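Local coordinates for protein Rubredoxin\:oxygen oxidoreductase (Desulfovibrio gigas, PDB 1E5D) that reduces dioxygen by four electrons to two molecules of water, using a diiron centre in a beta-lactamase-like domain and FMN in a flavodoxin-like domain, at residues Arg176-Glu187 and Gly227-Phe238; Gln249-Ile257 and Arg394-Ala402. All blocks are in the same frame, centred on the assembly; numbering follows the deposited sequence.

How the contacts relate
Contact 1 (176-187 with 227-238) lies in the beta-lactamase-like, diiron-bearing part of the chain, and contact 2 (249-257 with 394-402) in the flavodoxin-like part that holds FMN. They follow in series along the sequence: contact 1 closes before contact 2 opens. Helix 233-248, whose first turns belong to contact 1, runs straight on into the loop and strand 254-259 of contact 2, so the connection between the two domains passes through both. Their centres are 29 Å apart and their nearest atoms about 10 Å, without touching. Contact 1 includes the edge strand 230-231 of a mixed sheet; contact 2 joins the C-terminal helix 379-400 to the first strand of the parallel sheet.

Contact 1. Residues Arg176-Glu187 and Gly227-Phe238; sequences RFSDQIPVHTLE and GVIFRGADQCTF
A single parallel beta bridge joins Phe177 to Ile229, whose bonds run to the residues on either side of Phe177: Ile229 N donates to Arg176 O (2.7 Å) and Ser178 N to Ile229 O. A second set of bonds gathers on the buried hydroxyl of Ser178, small enough to fit here. With chi1 at 58°, OG sits between backbone N and carbonyl carbon and accepts from Arg231 N (3.2 Å) and from Gln235 NE2 (2.6 Å), the latter in the amide plane.

Charge and ring meet at Arg231. Its guanidinium lies flat over one face of the Phe177 ring, CZ 4.0 Å from the ring centroid and the planes 18° apart, a cation-pi stack; NH1 forms a salt bridge to the syn lone pair of Asp179 OD2 (2.6 Å) through a bent bond, with OD2 tilted out of the guanidinium plane. Ile229 packs alongside the same ring.

This is the lactamase-like domain near its diiron site: His226, part of that site, immediately precedes Gly227, and strand 230-231 edges the mixed sheet.

Apolar contacts join helix 183-198 to Val228, Phe230 and the start of helix 233-248. Leu186 reaches Val228 CG2 with CD1 (4.0 Å) and Phe230 CE1 with CD2 (3.9 Å), its fork suiting two neighbours. Val183 CG1 approaches Phe238 CZ (3.8 Å), and Glu187 lays CB and CG against that ring, while OE2 is hydrogen-bonded to Tyr246 OH and salt-bridged to Arg191.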
loop_
_atom_site.group_PDB
_atom_site.type_symbol
_atom_site.label_atom_id
_atom_site.label_comp_id
_atom_site.label_asym_id
_atom_site.label_seq_id
_atom_site.Cartn_x
_atom_site.Cartn_y
_atom_site.Cartn_z
ATOM N N ARG A 176 -21.308 -26.543 6.835
ATOM C CA ARG A 176 -21.393 -25.549 7.900
ATOM C C ARG A 176 -20.753 -26.030 9.200
ATOM O O ARG A 176 -20.743 -25.310 10.204
ATOM C CB ARG A 176 -22.846 -25.147 8.155
ATOM C CG ARG A 176 -23.754 -25.033 6.956
ATOM C CD ARG A 176 -23.140 -24.257 5.798
ATOM N NE ARG A 176 -22.481 -23.048 6.287
ATOM C CZ ARG A 176 -23.176 -21.957 6.589
ATOM N NH1 ARG A 176 -24.495 -21.973 6.430
ATOM N NH2 ARG A 176 -22.551 -20.878 7.036
ATOM N N PHE A 177 -20.202 -27.243 9.213
ATOM C CA PHE A 177 -19.620 -27.752 10.453
ATOM C C PHE A 177 -18.151 -28.112 10.312
ATOM O O PHE A 177 -17.708 -28.576 9.268
ATOM C CB PHE A 177 -20.433 -28.961 10.933
ATOM C CG PHE A 177 -21.832 -28.528 11.370
ATOM C CD1 PHE A 177 -22.030 -27.884 12.579
ATOM C CD2 PHE A 177 -22.914 -28.767 10.546
ATOM C CE1 PHE A 177 -23.303 -27.495 12.945
ATOM C CE2 PHE A 177 -24.195 -28.391 10.922
ATOM C CZ PHE A 177 -24.391 -27.749 12.129
ATOM N N SER A 178 -17.409 -27.879 11.391
ATOM C CA SER A 178 -15.962 -28.053 11.379
ATOM C C SER A 178 -15.560 -29.470 10.993
ATOM O O SER A 178 -14.513 -29.688 10.382
ATOM C CB SER A 178 -15.377 -27.684 12.746
ATOM O OG SER A 178 -15.955 -28.465 13.776
ATOM N N ASP A 179 -16.383 -30.457 11.344
ATOM C CA ASP A 179 -16.035 -31.840 11.045
ATOM C C ASP A 179 -16.270 -32.194 9.585
ATOM O O ASP A 179 -15.987 -33.312 9.169
ATOM C CB ASP A 179 -16.857 -32.803 11.908
ATOM C CG ASP A 179 -18.348 -32.640 11.693
ATOM O OD1 ASP A 179 -18.917 -33.288 10.785
ATOM O OD2 ASP A 179 -18.965 -31.859 12.440
ATOM N N GLN A 180 -16.814 -31.268 8.802
ATOM C CA GLN A 180 -17.102 -31.584 7.407
ATOM C C GLN A 180 -16.049 -31.000 6.478
ATOM O O GLN A 180 -16.140 -31.186 5.267
ATOM C CB GLN A 180 -18.468 -31.047 6.995
ATOM C CG GLN A 180 -19.616 -31.482 7.883
ATOM C CD GLN A 180 -20.884 -30.732 7.513
ATOM O OE1 GLN A 180 -20.922 -29.502 7.574
ATOM N NE2 GLN A 180 -21.909 -31.481 7.135
ATOM N N ILE A 181 -15.092 -30.294 7.066
ATOM C CA ILE A 181 -14.000 -29.737 6.276
ATOM C C ILE A 181 -12.669 -30.242 6.836
ATOM O O ILE A 181 -12.518 -30.437 8.037
ATOM C CB ILE A 181 -13.966 -28.204 6.220
ATOM C CG1 ILE A 181 -13.250 -27.528 7.391
ATOM C CG2 ILE A 181 -15.356 -27.594 6.088
ATOM C CD1 ILE A 181 -12.715 -26.167 6.997
ATOM N N PRO A 182 -11.734 -30.428 5.919
ATOM C CA PRO A 182 -10.400 -30.905 6.264
ATOM C C PRO A 182 -9.739 -29.964 7.265
ATOM O O PRO A 182 -9.845 -28.742 7.147
ATOM C CB PRO A 182 -9.648 -30.846 4.935
ATOM C CG PRO A 182 -10.681 -30.799 3.870
ATOM C CD PRO A 182 -11.897 -30.167 4.479
ATOM N N VAL A 183 -9.060 -30.556 8.241
ATOM C CA VAL A 183 -8.430 -29.769 9.286
ATOM C C VAL A 183 -7.477 -28.719 8.731
ATOM O O VAL A 183 -7.509 -27.572 9.174
ATOM C CB VAL A 183 -7.621 -30.654 10.258
ATOM C CG1 VAL A 183 -8.031 -30.333 11.682
ATOM C CG2 VAL A 183 -7.819 -32.115 9.909
ATOM N N HIS A 184 -6.635 -29.138 7.788
ATOM C CA HIS A 184 -5.638 -28.193 7.281
ATOM C C HIS A 184 -6.331 -26.966 6.708
ATOM O O HIS A 184 -5.904 -25.824 6.872
ATOM C CB HIS A 184 -4.730 -28.853 6.245
ATOM C CG HIS A 184 -5.474 -29.464 5.102
ATOM N ND1 HIS A 184 -5.874 -30.785 5.104
ATOM C CD2 HIS A 184 -5.892 -28.941 3.925
ATOM C CE1 HIS A 184 -6.503 -31.039 3.968
ATOM N NE2 HIS A 184 -6.531 -29.939 3.232
ATOM N N THR A 185 -7.450 -27.215 6.020
ATOM C CA THR A 185 -8.183 -26.054 5.511
ATOM C C THR A 185 -8.710 -25.225 6.678
ATOM O O THR A 185 -8.521 -24.015 6.772
ATOM C CB THR A 185 -9.348 -26.466 4.598
ATOM O OG1 THR A 185 -8.845 -27.239 3.499
ATOM C CG2 THR A 185 -10.011 -25.233 4.001
ATOM N N LEU A 186 -9.380 -25.933 7.578
ATOM C CA LEU A 186 -9.988 -25.281 8.727
ATOM C C LEU A 186 -8.953 -24.524 9.544
ATOM O O LEU A 186 -9.207 -23.404 9.985
ATOM C CB LEU A 186 -10.704 -26.312 9.605
ATOM C CG LEU A 186 -11.230 -25.789 10.942
ATOM C CD1 LEU A 186 -12.147 -24.598 10.698
ATOM C CD2 LEU A 186 -11.926 -26.895 11.712
ATOM N N GLU A 187 -7.799 -25.157 9.748
ATOM C CA GLU A 187 -6.781 -24.563 10.609
ATOM C C GLU A 187 -6.162 -23.322 9.973
ATOM O O GLU A 187 -5.982 -22.303 10.645
ATOM C CB GLU A 187 -5.684 -25.574 10.943
ATOM C CG GLU A 187 -4.906 -25.234 12.212
ATOM C CD GLU A 187 -3.723 -24.322 11.931
ATOM O OE1 GLU A 187 -3.133 -24.514 10.843
ATOM O OE2 GLU A 187 -3.431 -23.429 12.751
ATOM N N GLY A 227 -17.949 -18.383 9.289
ATOM C CA GLY A 227 -17.361 -19.684 9.017
ATOM C C GLY A 227 -18.174 -20.807 9.629
ATOM O O GLY A 227 -19.345 -20.628 9.974
ATOM N N VAL A 228 -17.533 -21.968 9.754
ATOM C CA VAL A 228 -18.250 -23.164 10.181
ATOM C C VAL A 228 -18.392 -23.232 11.695
ATOM O O VAL A 228 -17.681 -22.583 12.453
ATOM C CB VAL A 228 -17.564 -24.449 9.683
ATOM C CG1 VAL A 228 -17.576 -24.480 8.164
ATOM C CG2 VAL A 228 -16.149 -24.530 10.225
ATOM N N ILE A 229 -19.357 -24.049 12.099
ATOM C CA ILE A 229 -19.593 -24.299 13.514
ATOM C C ILE A 229 -18.700 -25.417 14.025
ATOM O O ILE A 229 -18.525 -26.425 13.334
ATOM C CB ILE A 229 -21.070 -24.664 13.743
ATOM C CG1 ILE A 229 -22.000 -23.454 13.609
ATOM C CG2 ILE A 229 -21.252 -25.361 15.078
ATOM C CD1 ILE A 229 -23.373 -23.817 13.083
ATOM N N PHE A 230 -18.132 -25.252 15.214
ATOM C CA PHE A 230 -17.325 -26.322 15.803
ATOM C C PHE A 230 -18.239 -27.330 16.488
ATOM O O PHE A 230 -18.849 -27.019 17.515
ATOM C CB PHE A 230 -16.295 -25.755 16.783
ATOM C CG PHE A 230 -15.203 -24.971 16.063
ATOM C CD1 PHE A 230 -14.109 -25.628 15.529
ATOM C CD2 PHE A 230 -15.302 -23.597 15.928
ATOM C CE1 PHE A 230 -13.124 -24.927 14.857
ATOM C CE2 PHE A 230 -14.322 -22.892 15.254
ATOM C CZ PHE A 230 -13.237 -23.557 14.715
ATOM N N ARG A 231 -18.325 -28.514 15.893
ATOM C CA ARG A 231 -19.262 -29.532 16.367
ATOM C C ARG A 231 -18.546 -30.709 17.007
ATOM O O ARG A 231 -17.834 -31.468 16.357
ATOM C CB ARG A 231 -20.118 -29.995 15.195
ATOM C CG ARG A 231 -21.177 -31.046 15.483
ATOM C CD ARG A 231 -21.252 -31.987 14.296
ATOM N NE ARG A 231 -22.411 -31.795 13.440
ATOM C CZ ARG A 231 -22.425 -32.035 12.135
ATOM N NH1 ARG A 231 -21.337 -32.473 11.517
ATOM N NH2 ARG A 231 -23.525 -31.842 11.421
ATOM N N GLY A 232 -18.739 -30.859 18.310
ATOM C CA GLY A 232 -18.102 -31.912 19.071
ATOM C C GLY A 232 -17.023 -31.382 19.994
ATOM O O GLY A 232 -16.248 -30.495 19.627
ATOM N N ALA A 233 -16.967 -31.926 21.208
ATOM C CA ALA A 233 -16.022 -31.439 22.204
ATOM C C ALA A 233 -14.595 -31.514 21.684
ATOM O O ALA A 233 -13.759 -30.664 22.000
ATOM C CB ALA A 233 -16.167 -32.221 23.499
ATOM N N ASP A 234 -14.290 -32.534 20.866
ATOM C CA ASP A 234 -12.900 -32.591 20.394
ATOM C C ASP A 234 -12.612 -31.358 19.542
ATOM O O ASP A 234 -11.624 -30.662 19.739
ATOM C CB ASP A 234 -12.622 -33.885 19.646
ATOM C CG ASP A 234 -13.486 -34.072 18.419
ATOM O OD1 ASP A 234 -14.696 -33.788 18.541
ATOM O OD2 ASP A 234 -12.958 -34.467 17.361
ATOM N N GLN A 235 -13.521 -31.092 18.613
ATOM C CA GLN A 235 -13.439 -29.934 17.740
ATOM C C GLN A 235 -13.355 -28.656 18.556
ATOM O O GLN A 235 -12.520 -27.778 18.345
ATOM C CB GLN A 235 -14.654 -29.928 16.813
ATOM C CG GLN A 235 -14.679 -31.132 15.877
ATOM C CD GLN A 235 -13.662 -30.974 14.761
ATOM O OE1 GLN A 235 -12.609 -31.604 14.774
ATOM N NE2 GLN A 235 -13.985 -30.119 13.798
ATOM N N CYS A 236 -14.247 -28.557 19.539
ATOM C CA CYS A 236 -14.208 -27.347 20.360
ATOM C C CYS A 236 -12.899 -27.239 21.114
ATOM O O CYS A 236 -12.424 -26.145 21.418
ATOM C CB CYS A 236 -15.419 -27.362 21.299
ATOM S SG CYS A 236 -16.963 -27.224 20.352
ATOM N N THR A 237 -12.297 -28.390 21.420
ATOM C CA THR A 237 -11.049 -28.348 22.186
ATOM C C THR A 237 -9.913 -27.945 21.257
ATOM O O THR A 237 -9.024 -27.184 21.638
ATOM C CB THR A 237 -10.756 -29.683 22.885
ATOM O OG1 THR A 237 -11.721 -29.890 23.932
ATOM C CG2 THR A 237 -9.391 -29.659 23.561
ATOM N N PHE A 238 -9.992 -28.460 20.040
ATOM C CA PHE A 238 -9.102 -28.035 18.965
ATOM C C PHE A 238 -9.102 -26.511 18.849
ATOM O O PHE A 238 -8.037 -25.890 18.928
ATOM C CB PHE A 238 -9.534 -28.682 17.660
ATOM C CG PHE A 238 -8.738 -28.285 16.433
ATOM C CD1 PHE A 238 -7.433 -28.709 16.260
ATOM C CD2 PHE A 238 -9.313 -27.489 15.458
ATOM C CE1 PHE A 238 -6.716 -28.352 15.128
ATOM C CE2 PHE A 238 -8.604 -27.131 14.326
ATOM C CZ PHE A 238 -7.302 -27.563 14.155
#

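Contact 2. Residues Gln249-Ile257 and Arg394-Ala402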
loop_
_atom_site.group_PDB
_atom_site.type_symbol
_atom_site.label_atom_id
_atom_site.label_comp_id
_atom_site.label_asym_id
_atom_site.label_seq_id
_atom_site.Cartn_x
_atom_site.Cartn_y
_atom_site.Cartn_z
ATOM N N GLN A 249 2.282 -17.296 20.226
ATOM C CA GLN A 249 3.234 -16.756 19.255
ATOM C C GLN A 249 4.649 -17.256 19.499
ATOM O O GLN A 249 5.652 -16.547 19.509
ATOM C CB GLN A 249 3.168 -15.222 19.298
ATOM C CG GLN A 249 1.894 -14.680 18.652
ATOM C CD GLN A 249 1.738 -13.185 18.853
ATOM O OE1 GLN A 249 2.336 -12.399 18.116
ATOM N NE2 GLN A 249 0.960 -12.768 19.843
ATOM N N LYS A 250 4.727 -18.570 19.729
ATOM C CA LYS A 250 6.054 -19.144 19.942
ATOM C C LYS A 250 6.768 -19.246 18.600
ATOM O O LYS A 250 6.178 -19.618 17.583
ATOM C CB LYS A 250 5.939 -20.502 20.628
ATOM C CG LYS A 250 6.022 -20.481 22.144
ATOM C CD LYS A 250 5.809 -19.074 22.687
ATOM C CE LYS A 250 7.097 -18.498 23.260
ATOM N NZ LYS A 250 6.856 -17.287 24.093
ATOM N N PRO A 251 8.051 -18.910 18.578
ATOM C CA PRO A 251 8.858 -19.018 17.371
ATOM C C PRO A 251 8.882 -20.428 16.790
ATOM O O PRO A 251 8.716 -21.420 17.482
ATOM C CB PRO A 251 10.270 -18.686 17.852
ATOM C CG PRO A 251 10.079 -17.885 19.094
ATOM C CD PRO A 251 8.810 -18.377 19.723
ATOM N N THR A 252 9.111 -20.483 15.490
ATOM C CA THR A 252 9.458 -21.673 14.750
ATOM C C THR A 252 10.647 -21.347 13.842
ATOM O O THR A 252 11.092 -20.198 13.765
ATOM C CB THR A 252 8.302 -22.205 13.895
ATOM O OG1 THR A 252 7.970 -21.207 12.921
ATOM C CG2 THR A 252 7.056 -22.433 14.728
ATOM N N ASN A 253 11.150 -22.357 13.156
ATOM C CA ASN A 253 12.295 -22.267 12.269
ATOM C C ASN A 253 11.938 -21.644 10.926
ATOM O O ASN A 253 12.615 -21.862 9.925
ATOM C CB ASN A 253 12.851 -23.677 12.033
ATOM C CG ASN A 253 14.353 -23.690 11.852
ATOM O OD1 ASN A 253 15.028 -22.723 12.201
ATOM N ND2 ASN A 253 14.856 -24.790 11.305
ATOM N N LYS A 254 10.863 -20.874 10.896
ATOM C CA LYS A 254 10.343 -20.259 9.685
ATOM C C LYS A 254 10.812 -18.815 9.560
ATOM O O LYS A 254 10.739 -18.010 10.486
ATOM C CB LYS A 254 8.821 -20.330 9.693
ATOM C CG LYS A 254 8.146 -19.901 8.402
ATOM C CD LYS A 254 6.665 -20.232 8.458
ATOM C CE LYS A 254 5.818 -19.204 7.735
ATOM N NZ LYS A 254 4.394 -19.301 8.162
ATOM N N VAL A 255 11.312 -18.511 8.365
ATOM C CA VAL A 255 11.757 -17.152 8.077
ATOM C C VAL A 255 10.896 -16.604 6.944
ATOM O O VAL A 255 10.732 -17.220 5.895
ATOM C CB VAL A 255 13.252 -17.102 7.729
ATOM C CG1 VAL A 255 13.709 -15.684 7.425
ATOM C CG2 VAL A 255 14.101 -17.668 8.860
ATOM N N VAL A 256 10.312 -15.440 7.171
ATOM C CA VAL A 256 9.539 -14.688 6.213
ATOM C C VAL A 256 10.374 -13.487 5.771
ATOM O O VAL A 256 10.728 -12.618 6.567
ATOM C CB VAL A 256 8.216 -14.155 6.787
ATOM C CG1 VAL A 256 7.615 -13.126 5.829
ATOM C CG2 VAL A 256 7.238 -15.278 7.062
ATOM N N ILE A 257 10.690 -13.459 4.491
ATOM C CA ILE A 257 11.379 -12.329 3.891
ATOM C C ILE A 257 10.399 -11.540 3.031
ATOM O O ILE A 257 9.788 -12.071 2.098
ATOM C CB ILE A 257 12.557 -12.797 3.026
ATOM C CG1 ILE A 257 13.624 -13.584 3.785
ATOM C CG2 ILE A 257 13.164 -11.615 2.289
ATOM C CD1 ILE A 257 14.499 -14.444 2.891
ATOM N N ARG A 394 21.303 -18.276 13.558
ATOM C CA ARG A 394 21.954 -18.794 14.760
ATOM C C ARG A 394 21.095 -18.409 15.958
ATOM O O ARG A 394 20.764 -19.213 16.819
ATOM C CB ARG A 394 23.365 -18.250 14.930
ATOM C CG ARG A 394 24.444 -19.308 15.068
ATOM C CD ARG A 394 25.590 -19.088 14.094
ATOM N NE ARG A 394 25.603 -20.068 13.012
ATOM C CZ ARG A 394 26.612 -20.248 12.168
ATOM N NH1 ARG A 394 27.708 -19.508 12.277
ATOM N NH2 ARG A 394 26.536 -21.164 11.210
ATOM N N ALA A 395 20.733 -17.129 15.956
ATOM C CA ALA A 395 19.902 -16.599 17.034
ATOM C C ALA A 395 18.565 -17.324 17.095
ATOM O O ALA A 395 18.067 -17.604 18.188
ATOM C CB ALA A 395 19.706 -15.107 16.837
ATOM N N LEU A 396 17.992 -17.624 15.934
ATOM C CA LEU A 396 16.728 -18.358 15.884
ATOM C C LEU A 396 16.862 -19.694 16.618
ATOM O O LEU A 396 16.106 -19.965 17.548
ATOM C CB LEU A 396 16.280 -18.618 14.451
ATOM C CG LEU A 396 14.804 -18.426 14.106
ATOM C CD1 LEU A 396 14.478 -19.188 12.826
ATOM C CD2 LEU A 396 13.889 -18.847 15.244
ATOM N N LYS A 397 17.822 -20.498 16.180
ATOM C CA LYS A 397 18.071 -21.819 16.743
ATOM C C LYS A 397 18.109 -21.787 18.269
ATOM O O LYS A 397 17.398 -22.555 18.920
ATOM C CB LYS A 397 19.382 -22.391 16.198
ATOM C CG LYS A 397 19.216 -23.274 14.972
ATOM C CD LYS A 397 20.394 -23.153 14.021
ATOM C CE LYS A 397 19.977 -23.354 12.571
ATOM N NZ LYS A 397 21.078 -23.007 11.629
ATOM N N ALA A 398 18.934 -20.903 18.814
ATOM C CA ALA A 398 19.052 -20.707 20.248
ATOM C C ALA A 398 17.690 -20.631 20.929
ATOM O O ALA A 398 17.413 -21.394 21.847
ATOM C CB ALA A 398 19.825 -19.432 20.561
ATOM N N LYS A 399 16.878 -19.700 20.454
ATOM C CA LYS A 399 15.525 -19.478 20.929
ATOM C C LYS A 399 14.696 -20.756 20.932
ATOM O O LYS A 399 13.875 -20.988 21.817
ATOM C CB LYS A 399 14.830 -18.447 20.033
ATOM C CG LYS A 399 14.329 -17.209 20.751
ATOM C CD LYS A 399 14.705 -15.949 19.991
ATOM C CE LYS A 399 13.756 -14.798 20.293
ATOM N NZ LYS A 399 14.476 -13.490 20.291
ATOM N N LEU A 400 14.896 -21.587 19.915
ATOM C CA LEU A 400 14.033 -22.745 19.701
ATOM C C LEU A 400 14.369 -23.866 20.675
ATOM O O LEU A 400 13.638 -24.851 20.776
ATOM C CB LEU A 400 14.130 -23.215 18.249
ATOM C CG LEU A 400 13.702 -22.226 17.167
ATOM C CD1 LEU A 400 13.645 -22.895 15.800
ATOM C CD2 LEU A 400 12.348 -21.603 17.481
ATOM N N ALA A 401 15.469 -23.712 21.405
ATOM C CA ALA A 401 15.792 -24.654 22.474
ATOM C C ALA A 401 15.553 -23.981 23.827
ATOM O O ALA A 401 16.482 -23.713 24.586
ATOM C CB ALA A 401 17.211 -25.168 22.359
ATOM N N ALA A 402 14.280 -23.710 24.099
ATOM C CA ALA A 402 13.862 -23.053 25.328
ATOM C C ALA A 402 14.358 -21.613 25.388
ATOM O O ALA A 402 15.556 -21.386 25.120
ATOM C CB ALA A 402 14.348 -23.844 26.534
ATOM O OXT ALA A 402 13.544 -20.718 25.703
#
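Leu400 and Leu396, four residues apart near the C-terminus of the chain, lay their methyl groups against the loop that leads into strand 254-259. Leu400 divides its fork between two residues: CD2 meets Pro251 CB at 3.6 Å, and CD1 comes to 3.7 Å from the backbone N of Asn253. Its chi1 of -61° places CG beside the backbone N and anti to the carbonyl carbon, and the extended chi2 carries the fork on to the loop. Leu396 CD2 rests 3.4 Å from Thr252 O and its CD1 3.6 Å from Asn253 OD1, while the same CD1 touches Val255 CG2 more loosely, at 4.3 Å. The contact is therefore made by van der Waals packing, in which branched leucines suit a surface of mixed ring carbons and peptide atoms, and the compact proline ring offers Leu400 an apolar wall.

Behind this first shell the loop is held by polar bonds on its other side. Thr252 points its CB away from the helix, and its OG1 is hydrogen-bonded to Asp303 O. Lys254, whose CB likewise points away, forms salt bridges with Asp303 and Glu300. The backbones of Asn253 and Val255 are paired with Thr283, so the start of the strand is fixed by its neighbour in the sheet. On the helix, Lys399 turns its end away to a salt bridge with Asp365, and Lys397 bonds Glu280 O.

In this flavodoxin-like alpha/beta fold, strand 254-259 lies between strands 283-288 and 306-310; helix 379-400 packs through Leu396 on Ile338 of strand 338-345, and Val255 also touches Phe277 of helix 265-279.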